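CptN Toxin (PDB 4RMO) acts as the protein toxin of a type III toxin-antitoxin system, probably as an endoribonuclease, and forms a complex with its pseudoknotted RNA antitoxin. Local coordinates at residues Ser62-Gly66 against Lys67-Cys71; His117-Lys120 against Glu121-Lys125; Asp145-Lys148 against Ile149-Leu153. All coordinates share one frame; numbering follows the deposited sequence. Where two conformers were deposited one is given.

Contact 1 (Ser62-Gly66 against Lys67-Cys71); sequences SKRTG and KGRNC. With nucleotides of chain B.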
loop_
_atom_site.group_PDB
_atom_site.type_symbol
_atom_site.label_atom_id
_atom_site.label_comp_id
_atom_site.label_asym_id
_atom_site.label_seq_id
_atom_site.Cartn_x
_atom_site.Cartn_y
_atom_site.Cartn_z
ATOM N N SER A 62 -8.273 -23.376 7.969
ATOM C CA SER A 62 -7.232 -24.311 7.513
ATOM C C SER A 62 -7.700 -25.281 6.388
ATOM O O SER A 62 -6.882 -25.766 5.629
ATOM C CB SER A 62 -6.577 -25.026 8.705
ATOM O OG SER A 62 -7.459 -25.975 9.242
ATOM N N LYS A 63 -9.012 -25.498 6.237
ATOM C CA LYS A 63 -9.536 -26.212 5.061
ATOM C C LYS A 63 -9.092 -25.561 3.758
ATOM O O LYS A 63 -8.795 -26.260 2.794
ATOM C CB LYS A 63 -11.056 -26.283 5.059
ATOM C CG LYS A 63 -11.610 -27.435 5.854
ATOM C CD LYS A 63 -13.090 -27.487 5.904
ATOM C CE LYS A 63 -13.547 -28.416 6.984
ATOM N NZ LYS A 63 -14.875 -28.954 6.654
ATOM N N ARG A 64 -9.047 -24.235 3.721
ATOM C CA ARG A 64 -8.610 -23.559 2.513
ATOM C C ARG A 64 -7.122 -23.288 2.489
ATOM O O ARG A 64 -6.451 -23.490 1.492
ATOM C CB ARG A 64 -9.329 -22.240 2.348
ATOM C CG ARG A 64 -10.788 -22.406 2.039
ATOM C CD ARG A 64 -11.221 -21.241 1.214
ATOM N NE ARG A 64 -11.316 -21.662 -0.162
ATOM C CZ ARG A 64 -11.053 -20.951 -1.238
ATOM N NH1 ARG A 64 -10.530 -19.750 -1.195
ATOM N NH2 ARG A 64 -11.321 -21.511 -2.382
ATOM N N THR A 65 -6.649 -22.813 3.615
ATOM C CA THR A 65 -5.270 -22.488 3.835
ATOM C C THR A 65 -4.330 -23.694 3.569
ATOM O O THR A 65 -3.264 -23.536 2.967
ATOM C CB THR A 65 -5.208 -21.933 5.272
ATOM O OG1 THR A 65 -5.205 -20.497 5.221
ATOM C CG2 THR A 65 -4.077 -22.437 6.026
ATOM N N GLY A 66 -4.749 -24.884 3.991
ATOM C CA GLY A 66 -3.991 -26.103 3.811
ATOM C C GLY A 66 -3.920 -26.551 2.364
ATOM O O GLY A 66 -3.025 -27.339 2.022
ATOM N N LYS A 67 -4.837 -26.047 1.523
ATOM C CA LYS A 67 -4.768 -26.170 0.056
ATOM C C LYS A 67 -4.203 -24.910 -0.630
ATOM O O LYS A 67 -4.458 -24.676 -1.807
ATOM C CB LYS A 67 -6.150 -26.422 -0.536
ATOM C CG LYS A 67 -6.884 -27.640 -0.012
ATOM C CD LYS A 67 -8.280 -27.757 -0.623
ATOM C CE LYS A 67 -8.978 -29.083 -0.315
ATOM N NZ LYS A 67 -9.841 -29.005 0.898
ATOM N N GLY A 68 -3.418 -24.108 0.076
ATOM C CA GLY A 68 -2.781 -22.936 -0.532
ATOM C C GLY A 68 -3.713 -21.797 -0.938
ATOM O O GLY A 68 -3.327 -20.937 -1.730
ATOM N N ARG A 69 -4.936 -21.759 -0.406
ATOM C CA ARG A 69 -5.880 -20.647 -0.713
ATOM C C ARG A 69 -6.176 -19.767 0.479
ATOM O O ARG A 69 -6.100 -20.224 1.610
ATOM C CB ARG A 69 -7.153 -21.215 -1.317
ATOM C CG ARG A 69 -6.719 -21.814 -2.625
ATOM C CD ARG A 69 -7.773 -22.245 -3.552
ATOM N NE ARG A 69 -8.466 -21.061 -4.004
ATOM C CZ ARG A 69 -9.471 -21.120 -4.855
ATOM N NH1 ARG A 69 -9.864 -22.307 -5.334
ATOM N NH2 ARG A 69 -10.097 -20.003 -5.190
ATOM N N ASN A 70 -6.547 -18.531 0.203
ATOM C CA ASN A 70 -7.127 -17.648 1.222
ATOM C C ASN A 70 -8.504 -18.112 1.676
ATOM O O ASN A 70 -9.298 -18.619 0.863
ATOM C CB ASN A 70 -7.284 -16.221 0.680
ATOM C CG ASN A 70 -6.007 -15.430 0.781
ATOM O OD1 ASN A 70 -5.100 -15.773 1.545
ATOM N ND2 ASN A 70 -5.921 -14.369 0.004
ATOM N N CYS A 71 -8.813 -17.913 2.966
ATOM C CA CYS A 71 -10.185 -18.105 3.472
ATOM C C CYS A 71 -10.858 -16.747 3.521
ATOM O O CYS A 71 -10.418 -15.886 4.273
ATOM C CB CYS A 71 -10.166 -18.711 4.861
ATOM S SG CYS A 71 -11.819 -19.132 5.471
ATOM P P U B 6 -16.215 -24.701 -2.417
ATOM O OP1 U B 6 -15.825 -25.092 -3.787
ATOM O OP2 U B 6 -15.314 -25.011 -1.282
ATOM O "O5'" U B 6 -16.553 -23.146 -2.476
ATOM C "C5'" U B 6 -17.440 -22.638 -3.491
ATOM C "C4'" U B 6 -16.766 -21.523 -4.256
ATOM O "O4'" U B 6 -16.453 -20.439 -3.322
ATOM C "C3'" U B 6 -15.436 -21.863 -4.938
ATOM O "O3'" U B 6 -15.292 -21.026 -6.085
ATOM C "C2'" U B 6 -14.420 -21.406 -3.899
ATOM O "O2'" U B 6 -13.128 -21.207 -4.424
ATOM C "C1'" U B 6 -15.083 -20.120 -3.403
ATOM N N1 U B 6 -14.618 -19.686 -2.078
ATOM C C2 U B 6 -13.865 -18.533 -2.000
ATOM O O2 U B 6 -13.696 -17.789 -2.949
ATOM N N3 U B 6 -13.413 -18.222 -0.743
ATOM C C4 U B 6 -13.591 -18.953 0.411
ATOM O O4 U B 6 -13.135 -18.530 1.475
ATOM C C5 U B 6 -14.348 -20.150 0.240
ATOM C C6 U B 6 -14.812 -20.473 -0.974
ATOM P P U B 4 -21.300 -29.085 8.714
ATOM O OP1 U B 4 -21.724 -30.430 8.285
ATOM O OP2 U B 4 -20.497 -28.899 9.947
ATOM O "O5'" U B 4 -20.482 -28.325 7.577
ATOM C "C5'" U B 4 -21.032 -28.178 6.256
ATOM C "C4'" U B 4 -20.063 -27.412 5.388
ATOM O "O4'" U B 4 -20.075 -26.010 5.803
ATOM C "C3'" U B 4 -18.596 -27.848 5.466
ATOM O "O3'" U B 4 -17.890 -27.484 4.280
ATOM C "C2'" U B 4 -18.032 -26.913 6.529
ATOM O "O2'" U B 4 -16.634 -26.717 6.507
ATOM C "C1'" U B 4 -18.761 -25.621 6.170
ATOM N N1 U B 4 -18.861 -24.661 7.261
ATOM C C2 U B 4 -18.475 -23.361 7.019
ATOM O O2 U B 4 -18.073 -22.983 5.939
ATOM N N3 U B 4 -18.590 -22.516 8.093
ATOM C C4 U B 4 -19.032 -22.841 9.361
ATOM O O4 U B 4 -19.135 -21.961 10.208
ATOM C C5 U B 4 -19.417 -24.209 9.526
ATOM C C6 U B 4 -19.325 -25.049 8.497
#
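Arg-64 NH1 donates to the backbone carbonyl of Asn-70, 2.7 Å from NH1 to O, and the oxygen lies close to the guanidinium plane, with the nitrogen nearly on the line of the C=O bond. This bond spans the Schellman motif that ends helix 54-65. In the motif Arg-69 N reaches back to Arg-64 O at 3.0 Å, and Gly-68 N closes the type I turn on Thr-65 O, also at 3.0 Å. Gly-68 is the C-prime residue and takes the positive phi, 68°, that reverses the chain after the helix. Lys-67 N makes a weak bond to Arg-64 O as well, and that carbonyl therefore collects two amides.

The Arg-64 chain kinks at its third torsion (102°) and sets the guanidinium between protein and RNA. One face takes CB of Arg-69; against the opposite face, offset toward the rim, lies the uracil of U6 of chain B. Arg-64 NH2 comes within 2.7 Å of the ribose O2' of U6 of chain B. The same Arg-64 NH2 sits over the centre of the Arg-69 guanidinium, 3.1 Å from Arg-69 CZ, with the two planes 56° apart. Both groups converge on O2' of U6, Arg-69 NH2 from a longer 3.4 Å, and the anionic RNA around them would probably offset their like charges. One residue earlier, Lys-63 runs extended beyond CG and also packs on an RNA phosphate; its NZ donates to O2' of U4 of chain B at 2.8 Å.

Contact 2 (His117-Lys120 against Glu121-Lys125); sequences HAAK and EIEQK. With nucleotides of chain B; nucleotides of chain F.
His-117 O accepts from Glu-121 N at 3.2 Å, the first of four i to i+4 backbone bonds between 117-120 and 121-124, in the run of helix 116-134. Ile-122 N to Ala-118 O, Glu-123 N to Ala-119 O and Gln-124 N to Lys-120 O follow, so each carbonyl of 117-120 is met by the amide four residues on. Lys-125 N to Glu-121 O continues the ladder. Beside one of these bonds the Ile-122 side chain lies along the backbone, its CG1 3.6 Å from Ala-118 O.

Among the polar side chains, buried Glu-123 is modelled in two conformers; in the one described here OE1 is satisfied by the hydroxyl of Tyr-33, and OE2 has a long, weak ion pair with Arg-3. Lys-120 and Gln-124, one turn apart, are both extended beyond CG and lie side by side, pointing the same way, with Lys-120 CE 3.5 Å from Gln-124 NE2. Gln-124 in turn reaches the RNA: its NE2 is 3.6 Å from C5' of G24 of chain B. G36 of a second RNA chain, F, lies near His-117, but too close in the model for the details to be relied on. Lys-125 NZ is hydrogen-bonded to ND1 of His-75.

Toward the protein, Ala-119, Ile-122 and Glu-123 rest on strand 32-37, where Tyr-33 meets Ala-119 and Ile-122, while Glu-121 and Ile-122 touch His-75 on strand 75-78; the helix thus spans parts of the antiparallel sheet.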
loop_
_atom_site.group_PDB
_atom_site.type_symbol
_atom_site.label_atom_id
_atom_site.label_comp_id
_atom_site.label_asym_id
_atom_site.label_seq_id
_atom_site.Cartn_x
_atom_site.Cartn_y
_atom_site.Cartn_z
ATOM N N HIS A 117 -5.204 -1.884 8.401
ATOM C CA HIS A 117 -4.882 -2.915 7.441
ATOM C C HIS A 117 -5.767 -4.152 7.641
ATOM O O HIS A 117 -6.000 -4.909 6.700
ATOM C CB HIS A 117 -3.390 -3.316 7.486
ATOM C CG HIS A 117 -3.047 -4.233 8.618
ATOM N ND1 HIS A 117 -2.820 -3.775 9.907
ATOM C CD2 HIS A 117 -2.894 -5.575 8.660
ATOM C CE1 HIS A 117 -2.578 -4.806 10.695
ATOM N NE2 HIS A 117 -2.601 -5.907 9.961
ATOM N N ALA A 118 -6.202 -4.405 8.876
ATOM C CA ALA A 118 -7.071 -5.553 9.150
ATOM C C ALA A 118 -8.476 -5.211 8.634
ATOM O O ALA A 118 -9.108 -6.046 8.002
ATOM C CB ALA A 118 -7.114 -5.893 10.621
ATOM N N ALA A 119 -8.936 -3.993 8.873
ATOM C CA ALA A 119 -10.225 -3.595 8.391
ATOM C C ALA A 119 -10.307 -3.745 6.882
ATOM O O ALA A 119 -11.341 -4.166 6.338
ATOM C CB ALA A 119 -10.518 -2.152 8.776
ATOM N N LYS A 120 -9.244 -3.321 6.195
ATOM C CA LYS A 120 -9.203 -3.359 4.739
ATOM C C LYS A 120 -9.264 -4.781 4.227
ATOM O O LYS A 120 -10.008 -5.088 3.304
ATOM C CB LYS A 120 -7.955 -2.652 4.223
ATOM C CG LYS A 120 -7.820 -2.675 2.728
ATOM C CD LYS A 120 -6.536 -1.970 2.286
ATOM C CE LYS A 120 -5.997 -2.565 0.986
ATOM N NZ LYS A 120 -5.022 -1.657 0.331
ATOM N N GLU A 121 -8.546 -5.676 4.866
ATOM C CA GLU A 121 -8.595 -7.056 4.442
ATOM C C GLU A 121 -10.007 -7.653 4.647
ATOM O O GLU A 121 -10.465 -8.480 3.862
ATOM C CB GLU A 121 -7.546 -7.863 5.194
ATOM C CG GLU A 121 -7.058 -9.066 4.416
ATOM C CD GLU A 121 -6.083 -9.952 5.184
ATOM O OE1 GLU A 121 -5.467 -9.473 6.191
ATOM O OE2 GLU A 121 -5.971 -11.140 4.790
ATOM N N ILE A 122 -10.646 -7.301 5.752
ATOM C CA ILE A 122 -11.957 -7.815 6.087
ATOM C C ILE A 122 -12.980 -7.246 5.104
ATOM O O ILE A 122 -13.855 -7.960 4.649
ATOM C CB ILE A 122 -12.357 -7.508 7.553
ATOM C CG1 ILE A 122 -11.645 -8.529 8.480
ATOM C CG2 ILE A 122 -13.867 -7.643 7.766
ATOM C CD1 ILE A 122 -11.569 -8.105 9.920
ATOM N N GLU A 123 -12.865 -5.975 4.788
ATOM C CA GLU A 123 -13.758 -5.349 3.837
ATOM C C GLU A 123 -13.661 -6.073 2.462
ATOM O O GLU A 123 -14.679 -6.342 1.819
ATOM C CB GLU A 123 -13.505 -3.824 3.754
ATOM C CG GLU A 123 -14.535 -2.946 4.549
ATOM C CD GLU A 123 -14.350 -2.722 6.117
ATOM O OE1 GLU A 123 -13.873 -3.613 6.951
ATOM O OE2 GLU A 123 -14.765 -1.594 6.537
ATOM N N GLN A 124 -12.454 -6.408 2.039
ATOM C CA GLN A 124 -12.305 -7.083 0.755
ATOM C C GLN A 124 -12.929 -8.431 0.797
ATOM O O GLN A 124 -13.545 -8.862 -0.193
ATOM C CB GLN A 124 -10.837 -7.198 0.313
ATOM C CG GLN A 124 -10.288 -5.849 -0.181
ATOM C CD GLN A 124 -8.775 -5.866 -0.506
ATOM O OE1 GLN A 124 -8.137 -6.927 -0.555
ATOM N NE2 GLN A 124 -8.223 -4.684 -0.774
ATOM N N LYS A 125 -12.721 -9.136 1.888
ATOM C CA LYS A 125 -13.254 -10.476 1.993
ATOM C C LYS A 125 -14.767 -10.409 1.955
ATOM O O LYS A 125 -15.416 -11.252 1.350
ATOM C CB LYS A 125 -12.738 -11.139 3.256
ATOM C CG LYS A 125 -11.321 -11.599 3.108
ATOM C CD LYS A 125 -10.789 -12.270 4.348
ATOM C CE LYS A 125 -9.320 -12.648 4.194
ATOM N NZ LYS A 125 -8.984 -13.755 5.113
ATOM P P G B 24 -6.137 -6.446 -4.364
ATOM O OP1 G B 24 -5.212 -5.861 -3.364
ATOM O OP2 G B 24 -6.328 -7.922 -4.436
ATOM O "O5'" G B 24 -7.668 -6.056 -4.199
ATOM C "C5'" G B 24 -8.154 -4.740 -4.378
ATOM C "C4'" G B 24 -8.953 -4.627 -5.665
ATOM O "O4'" G B 24 -8.501 -5.570 -6.685
ATOM C "C3'" G B 24 -10.448 -4.876 -5.645
ATOM O "O3'" G B 24 -11.197 -3.817 -5.080
ATOM C "C2'" G B 24 -10.737 -4.913 -7.140
ATOM O "O2'" G B 24 -10.626 -3.604 -7.648
ATOM C "C1'" G B 24 -9.531 -5.701 -7.658
ATOM N N9 G B 24 -9.750 -7.120 -7.916
ATOM C C8 G B 24 -9.084 -8.184 -7.354
ATOM N N7 G B 24 -9.482 -9.338 -7.814
ATOM C C5 G B 24 -10.440 -9.016 -8.767
ATOM C C6 G B 24 -11.227 -9.853 -9.604
ATOM O O6 G B 24 -11.212 -11.083 -9.695
ATOM N N1 G B 24 -12.104 -9.112 -10.389
ATOM C C2 G B 24 -12.198 -7.744 -10.386
ATOM N N2 G B 24 -13.102 -7.214 -11.209
ATOM N N3 G B 24 -11.494 -6.952 -9.591
ATOM C C4 G B 24 -10.634 -7.651 -8.822
ATOM P P G F 36 -1.104 -4.178 14.513
ATOM O OP1 G F 36 -2.020 -4.617 13.420
ATOM O OP2 G F 36 -1.721 -3.570 15.724
ATOM O "O5'" G F 36 -0.208 -5.419 14.918
ATOM C "C5'" G F 36 0.276 -6.302 13.920
ATOM C "C4'" G F 36 1.683 -6.730 14.257
ATOM O "O4'" G F 36 2.603 -5.619 14.033
ATOM C "C3'" G F 36 1.942 -7.121 15.695
ATOM O "O3'" G F 36 1.510 -8.455 15.923
ATOM C "C2'" G F 36 3.453 -6.978 15.771
ATOM O "O2'" G F 36 4.091 -8.070 15.154
ATOM C "C1'" G F 36 3.675 -5.706 14.960
ATOM N N9 G F 36 3.692 -4.474 15.747
ATOM C C8 G F 36 2.716 -3.507 15.791
ATOM N N7 G F 36 3.022 -2.504 16.572
ATOM C C5 G F 36 4.296 -2.805 17.034
ATOM C C6 G F 36 5.156 -2.080 17.893
ATOM O O6 G F 36 4.974 -0.965 18.415
ATOM N N1 G F 36 6.354 -2.758 18.106
ATOM C C2 G F 36 6.670 -3.987 17.586
ATOM N N2 G F 36 7.871 -4.465 17.909
ATOM N N3 G F 36 5.892 -4.661 16.757
ATOM C C4 G F 36 4.726 -4.019 16.530
#

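Contact 3 (Asp145-Lys148 against Ile149-Leu153); sequences DIQK and IYERL
Gln-147 and Glu-151 meet one turn apart on helix 146-153, where Gln-147 NE2 donates to Glu-151 OE2 at 3.0 Å. The glutamine starts with CG opposite its own backbone nitrogen (chi1 -171°) and then bends at chi2 (56°), turning the amide toward the next turn. Glu-151 is extended, which brings OE2 up to that amide. Amide and carboxylate planes end up 87° apart, with OE2 close to the amide plane but the amide nitrogen above the carboxylate plane.

At the start of the helix Asp-145 is the N-cap; its OD1 accepts from Lys-148 N at 3.1 Å, again from above the carboxylate plane. Ile-149 N bonds to Asp-145 O at 3.3 Å, and CG1 of Ile-149 lies against that same oxygen. Ile-149 itself is buried on Phe-13 and Met-17 of helix 11-17. Tyr-150 CB comes 3.2 Å from Ile-146 O, while the ring leads away to strand 44-51 and its hydroxyl bonds to Asp-38.

The chemistry is thus split by side: a neutral amide paired with a carboxylate along the exposed surface, apolar branches turned into the fold, and at the N-terminus an acidic cap whose negative charge would suit the helix dipole.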
loop_
_atom_site.group_PDB
_atom_site.type_symbol
_atom_site.label_atom_id
_atom_site.label_comp_id
_atom_site.label_asym_id
_atom_site.label_seq_id
_atom_site.Cartn_x
_atom_site.Cartn_y
_atom_site.Cartn_z
ATOM N N ASP A 145 -31.017 -16.226 4.955
ATOM C CA ASP A 145 -31.681 -15.677 3.764
ATOM C C ASP A 145 -31.598 -14.182 3.781
ATOM O O ASP A 145 -32.533 -13.465 4.164
ATOM C CB ASP A 145 -33.128 -16.158 3.712
ATOM C CG ASP A 145 -33.819 -15.831 2.392
ATOM O OD1 ASP A 145 -33.312 -15.037 1.565
ATOM O OD2 ASP A 145 -34.922 -16.339 2.232
ATOM N N ILE A 146 -30.427 -13.704 3.408
ATOM C CA ILE A 146 -30.167 -12.264 3.457
ATOM C C ILE A 146 -30.951 -11.469 2.392
ATOM O O ILE A 146 -31.281 -10.289 2.624
ATOM C CB ILE A 146 -28.666 -11.940 3.359
ATOM C CG1 ILE A 146 -28.036 -12.544 2.099
ATOM C CG2 ILE A 146 -27.954 -12.465 4.589
ATOM C CD1 ILE A 146 -26.647 -11.993 1.812
ATOM N N GLN A 147 -31.304 -12.120 1.287
ATOM C CA GLN A 147 -32.189 -11.477 0.299
ATOM C C GLN A 147 -33.556 -11.102 0.943
ATOM O O GLN A 147 -34.041 -9.974 0.828
ATOM C CB GLN A 147 -32.384 -12.381 -0.923
ATOM C CG GLN A 147 -33.095 -11.732 -2.110
ATOM C CD GLN A 147 -32.422 -10.437 -2.601
ATOM O OE1 GLN A 147 -31.198 -10.236 -2.443
ATOM N NE2 GLN A 147 -33.218 -9.564 -3.233
ATOM N N LYS A 148 -34.135 -12.032 1.659
ATOM C CA LYS A 148 -35.397 -11.773 2.316
ATOM C C LYS A 148 -35.272 -10.609 3.313
ATOM O O LYS A 148 -36.097 -9.694 3.312
ATOM C CB LYS A 148 -35.881 -13.040 3.027
ATOM C CG LYS A 148 -37.281 -12.935 3.601
ATOM C CD LYS A 148 -37.721 -14.279 4.153
ATOM C CE LYS A 148 -38.546 -14.050 5.410
ATOM N NZ LYS A 148 -39.413 -15.205 5.769
ATOM N N ILE A 149 -34.203 -10.624 4.118
ATOM C CA ILE A 149 -33.964 -9.532 5.087
ATOM C C ILE A 149 -33.770 -8.201 4.380
ATOM O O ILE A 149 -34.357 -7.190 4.759
ATOM C CB ILE A 149 -32.734 -9.805 5.981
ATOM C CG1 ILE A 149 -32.948 -11.071 6.815
ATOM C CG2 ILE A 149 -32.529 -8.629 6.924
ATOM C CD1 ILE A 149 -31.683 -11.620 7.429
ATOM N N TYR A 150 -32.961 -8.220 3.334
ATOM C CA TYR A 150 -32.690 -7.020 2.560
ATOM C C TYR A 150 -33.984 -6.392 2.012
ATOM O O TYR A 150 -34.199 -5.195 2.148
ATOM C CB TYR A 150 -31.760 -7.381 1.408
ATOM C CG TYR A 150 -31.190 -6.257 0.589
ATOM C CD1 TYR A 150 -30.394 -5.288 1.165
ATOM C CD2 TYR A 150 -31.342 -6.229 -0.798
ATOM C CE1 TYR A 150 -29.816 -4.292 0.403
ATOM C CE2 TYR A 150 -30.758 -5.245 -1.579
ATOM C CZ TYR A 150 -30.003 -4.277 -0.972
ATOM O OH TYR A 150 -29.416 -3.292 -1.714
ATOM N N GLU A 151 -34.859 -7.216 1.448
ATOM C CA GLU A 151 -36.163 -6.707 0.921
ATOM C C GLU A 151 -37.042 -6.182 2.038
ATOM O O GLU A 151 -37.627 -5.122 1.908
ATOM C CB GLU A 151 -36.892 -7.806 0.125
ATOM C CG GLU A 151 -36.090 -8.166 -1.131
ATOM C CD GLU A 151 -36.668 -9.314 -1.927
ATOM O OE1 GLU A 151 -37.581 -10.007 -1.417
ATOM O OE2 GLU A 151 -36.199 -9.527 -3.057
ATOM N N ARG A 152 -37.092 -6.887 3.169
ATOM C CA ARG A 152 -37.881 -6.379 4.296
ATOM C C ARG A 152 -37.403 -5.011 4.732
ATOM O O ARG A 152 -38.224 -4.135 5.033
ATOM C CB ARG A 152 -37.852 -7.346 5.463
ATOM C CG ARG A 152 -38.895 -7.098 6.541
ATOM C CD ARG A 152 -39.531 -8.403 7.037
ATOM N NE ARG A 152 -40.069 -8.496 8.409
ATOM C CZ ARG A 152 -40.436 -7.493 9.207
ATOM N NH1 ARG A 152 -40.369 -6.221 8.837
ATOM N NH2 ARG A 152 -40.881 -7.791 10.402
ATOM N N LEU A 153 -36.082 -4.801 4.721
ATOM C CA LEU A 153 -35.526 -3.509 5.153
ATOM C C LEU A 153 -35.918 -2.386 4.204
ATOM O O LEU A 153 -36.175 -1.284 4.644
ATOM C CB LEU A 153 -33.994 -3.559 5.319
ATOM C CG LEU A 153 -33.479 -4.511 6.412
ATOM C CD1 LEU A 153 -31.979 -4.664 6.296
ATOM C CD2 LEU A 153 -33.876 -4.017 7.805
#

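Contact 1 and contact 2 are joined directly: Cys-71 O lies 2.7 Å from Lys-125 NZ, a probable hydrogen bond linking the loop after helix 54-65 to helix 116-134, although their centres are 17 Å apart. Both lie beside RNA, 62-71 by U4 and U6 of chain B and 117-125 by G24 of the same chain. A second RNA chain, F, comes near 117-125 as well, though the detail of that approach is doubtful. Contact 3 stands apart, its nearest atoms about 11 Å from contact 2 and about 17 Å from contact 1. Its nearest atom is about 8 Å from the bound nucleic acid, and its helix packs on the sheet.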